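Long-range contacts in FMN-dependent NADH:quinone oxidoreductase 1 (Bacillus anthracis, PDB 3U7I), which probably reduces quinones and cleaves the azo bond of aromatic azo compounds, using NADH as electron donor and FMN as cofactor: residues Lys6-Asn11 / Asn96-Val101; Phe27-Glu32 / Lys204-Ala209; Arg142-Ile147 / Glu180-Val185. One frame throughout, in Å; residues are numbered along the deposited sequence.

Interaction 1 (Lys6-Asn11 / Asn96-Val101)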
loop_
_atom_site.group_PDB
_atom_site.type_symbol
_atom_site.label_atom_id
_atom_site.label_comp_id
_atom_site.label_asym_id
_atom_site.label_seq_id
_atom_site.Cartn_x
_atom_site.Cartn_y
_atom_site.Cartn_z
ATOM N N LYS C 6 -26.173 -2.666 -8.378
ATOM C CA LYS C 6 -25.592 -3.196 -7.165
ATOM C C LYS C 6 -24.508 -2.268 -6.652
ATOM O O LYS C 6 -23.660 -1.832 -7.431
ATOM C CB LYS C 6 -24.983 -4.577 -7.441
ATOM C CG LYS C 6 -24.390 -5.228 -6.188
ATOM C CD LYS C 6 -23.489 -6.412 -6.508
ATOM C CE LYS C 6 -24.253 -7.557 -7.141
ATOM N NZ LYS C 6 -23.455 -8.820 -7.062
ATOM N N THR C 7 -24.536 -1.978 -5.351
ATOM C CA THR C 7 -23.492 -1.195 -4.696
ATOM C C THR C 7 -22.620 -2.128 -3.880
ATOM O O THR C 7 -23.124 -3.024 -3.210
ATOM C CB THR C 7 -24.103 -0.137 -3.757
ATOM O OG1 THR C 7 -25.001 0.690 -4.498
ATOM C CG2 THR C 7 -23.022 0.746 -3.126
ATOM N N LEU C 8 -21.314 -1.927 -3.932
ATOM C CA LEU C 8 -20.416 -2.772 -3.163
ATOM C C LEU C 8 -19.634 -1.948 -2.144
ATOM O O LEU C 8 -18.944 -0.992 -2.497
ATOM C CB LEU C 8 -19.465 -3.547 -4.091
ATOM C CG LEU C 8 -18.355 -4.410 -3.473
ATOM C CD1 LEU C 8 -18.919 -5.561 -2.636
ATOM C CD2 LEU C 8 -17.402 -4.930 -4.554
ATOM N N ILE C 9 -19.767 -2.324 -0.877
ATOM C CA ILE C 9 -18.995 -1.708 0.198
ATOM C C ILE C 9 -17.671 -2.452 0.338
ATOM O O ILE C 9 -17.653 -3.666 0.567
ATOM C CB ILE C 9 -19.739 -1.759 1.570
ATOM C CG1 ILE C 9 -21.237 -1.457 1.412
ATOM C CG2 ILE C 9 -19.057 -0.824 2.590
ATOM C CD1 ILE C 9 -21.528 -0.146 0.719
ATOM N N ILE C 10 -16.572 -1.718 0.182
ATOM C CA ILE C 10 -15.237 -2.249 0.433
ATOM C C ILE C 10 -14.708 -1.622 1.722
ATOM O O ILE C 10 -14.230 -0.482 1.730
ATOM C CB ILE C 10 -14.273 -1.962 -0.730
ATOM C CG1 ILE C 10 -14.831 -2.525 -2.037
ATOM C CG2 ILE C 10 -12.880 -2.523 -0.422
ATOM C CD1 ILE C 10 -14.399 -1.740 -3.271
ATOM N N ASN C 11 -14.840 -2.368 2.814
ATOM C CA ASN C 11 -14.467 -1.886 4.135
ATOM C C ASN C 11 -13.007 -2.221 4.471
ATOM O O ASN C 11 -12.677 -3.374 4.762
ATOM C CB ASN C 11 -15.416 -2.476 5.177
ATOM C CG ASN C 11 -15.068 -2.064 6.591
ATOM O OD1 ASN C 11 -14.144 -1.274 6.821
ATOM N ND2 ASN C 11 -15.826 -2.587 7.555
ATOM N N ASN C 96 -21.845 -1.399 -9.925
ATOM C CA ASN C 96 -21.585 -0.157 -10.657
ATOM C C ASN C 96 -21.408 1.052 -9.736
ATOM O O ASN C 96 -21.175 2.170 -10.200
ATOM C CB ASN C 96 -22.633 0.111 -11.747
ATOM C CG ASN C 96 -23.922 0.643 -11.194
ATOM O OD1 ASN C 96 -24.433 0.137 -10.201
ATOM N ND2 ASN C 96 -24.457 1.683 -11.827
ATOM N N THR C 97 -21.507 0.807 -8.429
ATOM C CA THR C 97 -21.249 1.821 -7.406
ATOM C C THR C 97 -20.362 1.208 -6.317
ATOM O O THR C 97 -20.663 0.127 -5.790
ATOM C CB THR C 97 -22.571 2.377 -6.788
ATOM O OG1 THR C 97 -23.398 2.943 -7.818
ATOM C CG2 THR C 97 -22.280 3.437 -5.721
ATOM N N TYR C 98 -19.258 1.881 -5.996
ATOM C CA TYR C 98 -18.301 1.362 -5.022
ATOM C C TYR C 98 -18.167 2.332 -3.863
ATOM O O TYR C 98 -18.130 3.546 -4.070
ATOM C CB TYR C 98 -16.920 1.161 -5.661
ATOM C CG TYR C 98 -16.926 0.252 -6.871
ATOM C CD1 TYR C 98 -16.930 -1.139 -6.722
ATOM C CD2 TYR C 98 -16.931 0.780 -8.164
ATOM C CE1 TYR C 98 -16.947 -1.981 -7.829
ATOM C CE2 TYR C 98 -16.946 -0.048 -9.276
ATOM C CZ TYR C 98 -16.952 -1.433 -9.105
ATOM O OH TYR C 98 -16.963 -2.271 -10.210
ATOM N N VAL C 99 -18.101 1.806 -2.642
ATOM C CA VAL C 99 -17.809 2.649 -1.478
ATOM C C VAL C 99 -16.623 2.087 -0.693
ATOM O O VAL C 99 -16.716 0.999 -0.116
ATOM C CB VAL C 99 -19.039 2.829 -0.539
ATOM C CG1 VAL C 99 -18.694 3.765 0.634
ATOM C CG2 VAL C 99 -20.236 3.374 -1.319
ATOM N N ILE C 100 -15.514 2.824 -0.680
ATOM C CA ILE C 100 -14.330 2.425 0.081
ATOM C C ILE C 100 -14.245 3.164 1.419
ATOM O O ILE C 100 -14.284 4.394 1.469
ATOM C CB ILE C 100 -13.016 2.640 -0.728
ATOM C CG1 ILE C 100 -12.986 1.706 -1.943
ATOM C CG2 ILE C 100 -11.780 2.446 0.180
ATOM C CD1 ILE C 100 -11.737 1.820 -2.809
ATOM N N VAL C 101 -14.139 2.395 2.499
ATOM C CA VAL C 101 -14.000 2.949 3.847
ATOM C C VAL C 101 -12.609 2.610 4.405
ATOM O O VAL C 101 -12.227 1.442 4.482
ATOM C CB VAL C 101 -15.107 2.411 4.801
ATOM C CG1 VAL C 101 -15.128 3.183 6.130
ATOM C CG2 VAL C 101 -16.484 2.460 4.106
#

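Interaction 2 (Phe27-Glu32 / Lys204-Ala209)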
loop_
_atom_site.group_PDB
_atom_site.type_symbol
_atom_site.label_atom_id
_atom_site.label_comp_id
_atom_site.label_asym_id
_atom_site.label_seq_id
_atom_site.Cartn_x
_atom_site.Cartn_y
_atom_site.Cartn_z
ATOM N N PHE C 27 -19.435 6.306 7.495
ATOM C CA PHE C 27 -19.978 5.315 6.568
ATOM C C PHE C 27 -21.403 4.884 6.934
ATOM O O PHE C 27 -22.272 4.765 6.066
ATOM C CB PHE C 27 -19.075 4.074 6.496
ATOM C CG PHE C 27 -19.779 2.862 5.955
ATOM C CD1 PHE C 27 -20.235 2.842 4.644
ATOM C CD2 PHE C 27 -20.011 1.755 6.761
ATOM C CE1 PHE C 27 -20.902 1.743 4.137
ATOM C CE2 PHE C 27 -20.674 0.643 6.257
ATOM C CZ PHE C 27 -21.124 0.642 4.941
ATOM N N LYS C 28 -21.634 4.623 8.218
ATOM C CA LYS C 28 -22.956 4.192 8.665
ATOM C C LYS C 28 -23.995 5.299 8.454
ATOM O O LYS C 28 -25.153 5.035 8.108
ATOM C CB LYS C 28 -22.906 3.739 10.124
ATOM C CG LYS C 28 -22.130 2.443 10.338
ATOM C CD LYS C 28 -21.504 2.407 11.739
ATOM C CE LYS C 28 -21.906 1.161 12.513
ATOM N NZ LYS C 28 -23.389 1.095 12.693
ATOM N N HIS C 29 -23.569 6.543 8.637
ATOM C CA HIS C 29 -24.422 7.686 8.341
ATOM C C HIS C 29 -24.723 7.730 6.841
ATOM O O HIS C 29 -25.876 7.915 6.443
ATOM C CB HIS C 29 -23.759 8.986 8.796
ATOM C CG HIS C 29 -24.679 10.169 8.796
ATOM N ND1 HIS C 29 -25.608 10.389 9.791
ATOM C CD2 HIS C 29 -24.813 11.195 7.921
ATOM C CE1 HIS C 29 -26.274 11.499 9.526
ATOM N NE2 HIS C 29 -25.816 12.004 8.394
ATOM N N PHE C 30 -23.685 7.552 6.018
ATOM C CA PHE C 30 -23.864 7.447 4.571
ATOM C C PHE C 30 -24.871 6.350 4.206
ATOM O O PHE C 30 -25.801 6.586 3.428
ATOM C CB PHE C 30 -22.535 7.194 3.839
ATOM C CG PHE C 30 -22.716 6.763 2.400
ATOM C CD1 PHE C 30 -22.968 7.699 1.403
ATOM C CD2 PHE C 30 -22.672 5.419 2.050
ATOM C CE1 PHE C 30 -23.153 7.299 0.080
ATOM C CE2 PHE C 30 -22.866 5.014 0.735
ATOM C CZ PHE C 30 -23.103 5.956 -0.251
ATOM N N LEU C 31 -24.685 5.157 4.768
ATOM C CA LEU C 31 -25.486 4.003 4.367
ATOM C C LEU C 31 -26.964 4.178 4.704
ATOM O O LEU C 31 -27.841 3.809 3.914
ATOM C CB LEU C 31 -24.935 2.715 4.983
ATOM C CG LEU C 31 -25.520 1.411 4.425
ATOM C CD1 LEU C 31 -25.195 1.251 2.944
ATOM C CD2 LEU C 31 -25.020 0.210 5.219
ATOM N N GLU C 32 -27.236 4.744 5.874
ATOM C CA GLU C 32 -28.606 5.041 6.284
ATOM C C GLU C 32 -29.253 6.022 5.310
ATOM O O GLU C 32 -30.376 5.816 4.845
ATOM C CB GLU C 32 -28.614 5.615 7.699
ATOM C CG GLU C 32 -30.002 5.905 8.250
ATOM C CD GLU C 32 -29.970 6.487 9.658
ATOM O OE1 GLU C 32 -28.873 6.571 10.257
ATOM O OE2 GLU C 32 -31.051 6.860 10.165
ATOM N N LYS C 204 -22.497 15.727 6.659
ATOM C CA LYS C 204 -23.147 16.563 5.654
ATOM C C LYS C 204 -22.698 16.207 4.243
ATOM O O LYS C 204 -23.519 16.097 3.327
ATOM C CB LYS C 204 -22.901 18.048 5.905
ATOM C CG LYS C 204 -23.757 18.949 5.016
ATOM C CD LYS C 204 -23.060 20.270 4.714
ATOM C CE LYS C 204 -23.770 21.036 3.603
ATOM N NZ LYS C 204 -22.928 22.150 3.065
ATOM N N GLU C 205 -21.393 16.035 4.068
ATOM C CA GLU C 205 -20.840 15.641 2.775
ATOM C C GLU C 205 -21.344 14.287 2.277
ATOM O O GLU C 205 -21.573 14.111 1.071
ATOM C CB GLU C 205 -19.317 15.595 2.837
ATOM C CG GLU C 205 -18.653 16.929 3.009
ATOM C CD GLU C 205 -17.180 16.849 2.679
ATOM O OE1 GLU C 205 -16.362 17.293 3.515
ATOM O OE2 GLU C 205 -16.843 16.335 1.584
ATOM N N VAL C 206 -21.497 13.323 3.184
ATOM C CA VAL C 206 -21.934 11.991 2.761
ATOM C C VAL C 206 -23.443 11.923 2.530
ATOM O O VAL C 206 -23.929 11.024 1.837
ATOM C CB VAL C 206 -21.479 10.869 3.725
ATOM C CG1 VAL C 206 -19.959 10.695 3.656
ATOM C CG2 VAL C 206 -21.941 11.153 5.146
ATOM N N GLU C 207 -24.182 12.866 3.110
ATOM C CA GLU C 207 -25.587 13.042 2.747
ATOM C C GLU C 207 -25.683 13.532 1.304
ATOM O O GLU C 207 -26.420 12.977 0.494
ATOM C CB GLU C 207 -26.278 14.037 3.678
ATOM C CG GLU C 207 -26.485 13.532 5.080
ATOM C CD GLU C 207 -27.045 14.607 6.000
ATOM O OE1 GLU C 207 -27.518 15.647 5.488
ATOM O OE2 GLU C 207 -27.003 14.412 7.234
ATOM N N GLU C 208 -24.936 14.582 0.992
ATOM C CA GLU C 208 -24.888 15.109 -0.363
ATOM C C GLU C 208 -24.413 14.055 -1.369
ATOM O O GLU C 208 -24.908 14.008 -2.495
ATOM C CB GLU C 208 -23.996 16.352 -0.407
ATOM C CG GLU C 208 -24.539 17.515 0.412
ATOM C CD GLU C 208 -23.472 18.535 0.785
ATOM O OE1 GLU C 208 -22.333 18.127 1.116
ATOM O OE2 GLU C 208 -23.774 19.750 0.758
ATOM N N ALA C 209 -23.460 13.212 -0.963
ATOM C CA ALA C 209 -22.971 12.117 -1.811
ATOM C C ALA C 209 -24.038 11.047 -2.026
ATOM O O ALA C 209 -24.160 10.490 -3.119
ATOM C CB ALA C 209 -21.713 11.491 -1.209
#

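Interaction 3 (Arg142-Ile147 / Glu180-Val185)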
loop_
_atom_site.group_PDB
_atom_site.type_symbol
_atom_site.label_atom_id
_atom_site.label_comp_id
_atom_site.label_asym_id
_atom_site.label_seq_id
_atom_site.Cartn_x
_atom_site.Cartn_y
_atom_site.Cartn_z
ATOM N N ARG C 142 -19.411 3.654 -14.060
ATOM C CA ARG C 142 -19.453 3.251 -12.665
ATOM C C ARG C 142 -19.035 4.416 -11.776
ATOM O O ARG C 142 -18.436 5.381 -12.248
ATOM C CB ARG C 142 -18.559 2.028 -12.427
ATOM C CG ARG C 142 -18.860 0.885 -13.380
ATOM C CD ARG C 142 -17.950 -0.315 -13.187
ATOM N NE ARG C 142 -18.204 -1.290 -14.243
ATOM C CZ ARG C 142 -18.379 -2.598 -14.065
ATOM N NH1 ARG C 142 -18.612 -3.370 -15.122
ATOM N NH2 ARG C 142 -18.320 -3.137 -12.855
ATOM N N ARG C 143 -19.354 4.320 -10.488
ATOM C CA ARG C 143 -19.087 5.412 -9.555
ATOM C C ARG C 143 -18.344 4.927 -8.315
ATOM O O ARG C 143 -18.550 3.812 -7.839
ATOM C CB ARG C 143 -20.382 6.112 -9.131
ATOM C CG ARG C 143 -21.248 6.609 -10.263
ATOM C CD ARG C 143 -22.321 5.578 -10.662
ATOM N NE ARG C 143 -23.153 5.176 -9.527
ATOM C CZ ARG C 143 -24.261 5.808 -9.141
ATOM N NH1 ARG C 143 -24.683 6.886 -9.797
ATOM N NH2 ARG C 143 -24.948 5.364 -8.094
HETATM N N MSE C 144 -17.493 5.789 -7.780
HETATM C CA MSE C 144 -16.713 5.447 -6.598
HETATM C C MSE C 144 -16.758 6.574 -5.572
HETATM O O MSE C 144 -16.592 7.749 -5.907
HETATM C CB MSE C 144 -15.259 5.121 -6.973
HETATM C CG MSE C 144 -14.271 5.170 -5.799
HETATM SE SE MSE C 144 -14.325 3.659 -4.528
HETATM C CE MSE C 144 -13.762 2.217 -5.727
ATOM N N LEU C 145 -16.996 6.196 -4.320
ATOM C CA LEU C 145 -16.942 7.116 -3.191
ATOM C C LEU C 145 -15.952 6.564 -2.183
ATOM O O LEU C 145 -16.034 5.399 -1.794
ATOM C CB LEU C 145 -18.314 7.275 -2.540
ATOM C CG LEU C 145 -18.358 8.142 -1.278
ATOM C CD1 LEU C 145 -18.170 9.626 -1.616
ATOM C CD2 LEU C 145 -19.668 7.915 -0.523
ATOM N N VAL C 146 -15.003 7.394 -1.765
ATOM C CA VAL C 146 -14.044 6.985 -0.746
ATOM C C VAL C 146 -14.330 7.744 0.548
ATOM O O VAL C 146 -14.476 8.967 0.530
ATOM C CB VAL C 146 -12.595 7.256 -1.202
ATOM C CG1 VAL C 146 -11.611 6.929 -0.082
ATOM C CG2 VAL C 146 -12.274 6.460 -2.453
ATOM N N ILE C 147 -14.449 7.020 1.656
ATOM C CA ILE C 147 -14.643 7.640 2.963
ATOM C C ILE C 147 -13.369 7.451 3.782
ATOM O O ILE C 147 -13.072 6.348 4.245
ATOM C CB ILE C 147 -15.860 7.027 3.716
ATOM C CG1 ILE C 147 -17.164 7.386 2.991
ATOM C CG2 ILE C 147 -15.899 7.518 5.159
ATOM C CD1 ILE C 147 -18.386 6.672 3.534
ATOM N N GLU C 180 -14.315 6.886 -13.587
ATOM C CA GLU C 180 -13.906 8.279 -13.624
ATOM C C GLU C 180 -14.751 9.168 -12.724
ATOM O O GLU C 180 -14.358 10.295 -12.414
ATOM C CB GLU C 180 -13.938 8.787 -15.061
ATOM C CG GLU C 180 -13.016 8.005 -15.974
ATOM C CD GLU C 180 -12.911 8.606 -17.353
ATOM O OE1 GLU C 180 -13.894 9.236 -17.806
ATOM O OE2 GLU C 180 -11.842 8.449 -17.982
ATOM N N ASP C 181 -15.908 8.656 -12.311
ATOM C CA ASP C 181 -16.764 9.348 -11.347
ATOM C C ASP C 181 -16.287 9.019 -9.931
ATOM O O ASP C 181 -16.654 7.993 -9.357
ATOM C CB ASP C 181 -18.228 8.937 -11.537
ATOM C CG ASP C 181 -19.199 9.801 -10.731
ATOM O OD1 ASP C 181 -18.815 10.351 -9.679
ATOM O OD2 ASP C 181 -20.364 9.918 -11.156
ATOM N N TYR C 182 -15.447 9.894 -9.387
ATOM C CA TYR C 182 -14.768 9.649 -8.119
ATOM C C TYR C 182 -14.987 10.814 -7.153
ATOM O O TYR C 182 -14.876 11.981 -7.528
ATOM C CB TYR C 182 -13.271 9.462 -8.379
ATOM C CG TYR C 182 -12.401 9.294 -7.152
ATOM C CD1 TYR C 182 -11.923 8.048 -6.795
ATOM C CD2 TYR C 182 -12.034 10.382 -6.372
ATOM C CE1 TYR C 182 -11.116 7.877 -5.691
ATOM C CE2 TYR C 182 -11.224 10.219 -5.259
ATOM C CZ TYR C 182 -10.768 8.952 -4.924
ATOM O OH TYR C 182 -9.953 8.759 -3.822
ATOM N N GLN C 183 -15.324 10.484 -5.911
ATOM C CA GLN C 183 -15.382 11.469 -4.848
ATOM C C GLN C 183 -14.725 10.896 -3.613
ATOM O O GLN C 183 -14.887 9.717 -3.299
ATOM C CB GLN C 183 -16.817 11.855 -4.508
ATOM C CG GLN C 183 -16.910 12.688 -3.227
ATOM C CD GLN C 183 -18.286 13.249 -2.978
ATOM O OE1 GLN C 183 -19.279 12.772 -3.537
ATOM N NE2 GLN C 183 -18.359 14.284 -2.141
ATOM N N ILE C 184 -13.962 11.728 -2.922
ATOM C CA ILE C 184 -13.481 11.372 -1.598
ATOM C C ILE C 184 -14.038 12.333 -0.537
ATOM O O ILE C 184 -13.987 13.564 -0.683
ATOM C CB ILE C 184 -11.936 11.288 -1.529
ATOM C CG1 ILE C 184 -11.500 10.952 -0.101
ATOM C CG2 ILE C 184 -11.294 12.587 -2.035
ATOM C CD1 ILE C 184 -10.070 10.497 0.026
ATOM N N VAL C 185 -14.601 11.755 0.517
ATOM C CA VAL C 185 -14.986 12.524 1.686
ATOM C C VAL C 185 -13.892 12.356 2.750
ATOM O O VAL C 185 -13.586 11.238 3.172
ATOM C CB VAL C 185 -16.357 12.088 2.216
ATOM C CG1 VAL C 185 -16.682 12.811 3.525
ATOM C CG2 VAL C 185 -17.449 12.345 1.154
HETATM O O HOH W 1 -17.119 6.609 -14.311
HETATM O O HOH W 2 -18.598 9.243 -6.949
#

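Interaction 1 (Lys6-Asn11 / Asn96-Val101)
Ile10 and Ile100 run alongside each other out of the same face of neighbouring parallel strands, Ile10 CD1 lying 4.0 Å from Ile100 CG1. Ile10 CD1 also approaches the Tyr98 ring obliquely, 4.3 Å from Tyr98 CD1. Through the sheet, Ile9 and Val99 make a second same-direction pair. Ile9 CG1 is anti to the carbonyl carbon (chi1 -41°), and the second torsion (chi2 -55°) then turns Ile9 CD1 to 4.1 Å from Val99 CB. Thr7 and Thr97 cross at a slant, with Thr7 CG2 3.8 Å from Thr97 CG2. Their hydroxyls are engaged by other residues, Thr7 OG1 by Glu42 and Tyr34 and Thr97 OG1 by Arg143. Backbone bonds fix the register of Thr7 with Thr97 through Asn11 with Val101: Leu8 N to Thr97 O is 2.8 Å, and Ile10 N to Val99 O is 2.7 Å with 162° at the hydrogen. These are neighbouring inner strands of the flavodoxin-like parallel sheet, and helix 22-37 covers the face carrying Ile9, Val99 and Val101. The chemistry implies a buried core: the pair satisfies part of the main chain, strands 43-48 and 143-149 take the rest, and aliphatic groups and the Tyr98 ring line the faces.

Interaction 2 (Phe27-Glu32 / Lys204-Ala209)
His29 CG lies anti to its backbone N (chi1 -168°), and Glu207 CG lies anti to its carbonyl carbon, beside the backbone N; from these starting points the imidazole and the extended glutamate chain meet between the two helices. His29 NE2 donates to Glu207 OE2 over 2.9 Å, with an angle of 172° at the hydrogen. The acceptor lies in the imidazole plane, and OE2 receives the bond through its anti lone pair, the one facing away from the other carboxylate oxygen. Ring and carboxylate planes are 31° apart, so the two flat groups are twisted against each other although the bond is nearly straight. The carboxylate would be expected to favour a protonated imidazole, though the geometry alone does not establish its charge.

Beside this polar link, Val206 CG2 reaches the edge of the His29 ring at His29 CD2, 4.0 Å away. Farther into the interface, Phe30 CB packs against Val206 CB at 3.8 Å, while the rim of the phenyl ring turns towards the other helix: Phe30 CD1 is 3.5 Å from Val206 O. The axes of segments 27-32 and 204-209 approach to 8.7 Å. In the flavodoxin-like alpha/beta sandwich, helices 22-37 and 195-214 pack as neighbours on one face of the parallel sheet. Phe30 and Ala209 both reach Leu145 on strand 143-149, and Val206 also touches Val185 on strand 181-187. Tyr34, one turn beyond Phe30 on helix 22-37, meets its ring at a shallow interplanar angle. At the partly exposed side of the interface, Tyr203 stacks on the His29 imidazole.

Interaction 3 (Arg142-Ile147 / Glu180-Val185)
Leu145 CD1 packs against the aliphatic part of Gln183, 3.7 Å from Gln183 CG, which stands anti to its backbone N with the chain extended beyond it. Leu145 CD1 also meets Val185 CG2 at 3.9 Å. On the same face, Asp181 OD2 lies 3.5 Å from the aliphatic Arg143 CG. Through the sheet, the Tyr182 ring spans two residues of the neighbouring strand. Val146 CG2 lies 3.7 Å from Tyr182 CE1, and in the conformer described here the selenomethionine Met144 brings its CG to 3.8 Å from Tyr182 CD1, both approaching obliquely. Val146 CG1 then meets Ile184 CD1, the two side chains crossing at a slant.

Beneath these contacts the backbones run parallel, 13° apart in direction, and are joined by a ladder that includes Val146 N to Gln183 O at 2.8 Å and Val185 N to Val146 O at 2.8 Å. Strand 181-187 is the outermost strand of this chain's five-stranded flavodoxin-like sheet, and helix 165-177 connects it with strand 143-149 in a beta-alpha-beta crossover. At the start of the pair, water 1 donates to Arg142 O and accepts from Glu180 N, bridging the strands' approaches.

Farther out, polar partners hold the ends of the side chains. Tyr182 OH bonds to His167 ND1 on the crossover helix, fixing the far end of the ring that lies against Val146. Arg212 of helix 195-214 grips both Gln183 OE1 and Asp181 OD1, the latter as a salt bridge, whereas the Arg143 guanidinium turns off to the carbonyl of Leu213.

Interactions 1 and 3 are successive strand pairs of one sheet, their centres about 9 Å apart; Tyr98 N lies 2.8 Å from Arg143 O, a probable hydrogen bond joining them. Interaction 2 lies across one face of that sheet, its centre about 13 Å from each of the others. Phe27 CZ approaches Ile9 CG2 of interaction 1 at 3.5 Å, and Phe30 CE1 approaches Leu145 CD2 of interaction 3 at 3.6 Å, so one helix covers both pairs. The side chains of Val101 and Ile147 each come within about 4 Å of that of Ser23, a predicted FMN-binding residue, placing these strand ends beside the probable cofactor site; the Val206 side chain of interaction 2 is about 9 Å from that of Ser23.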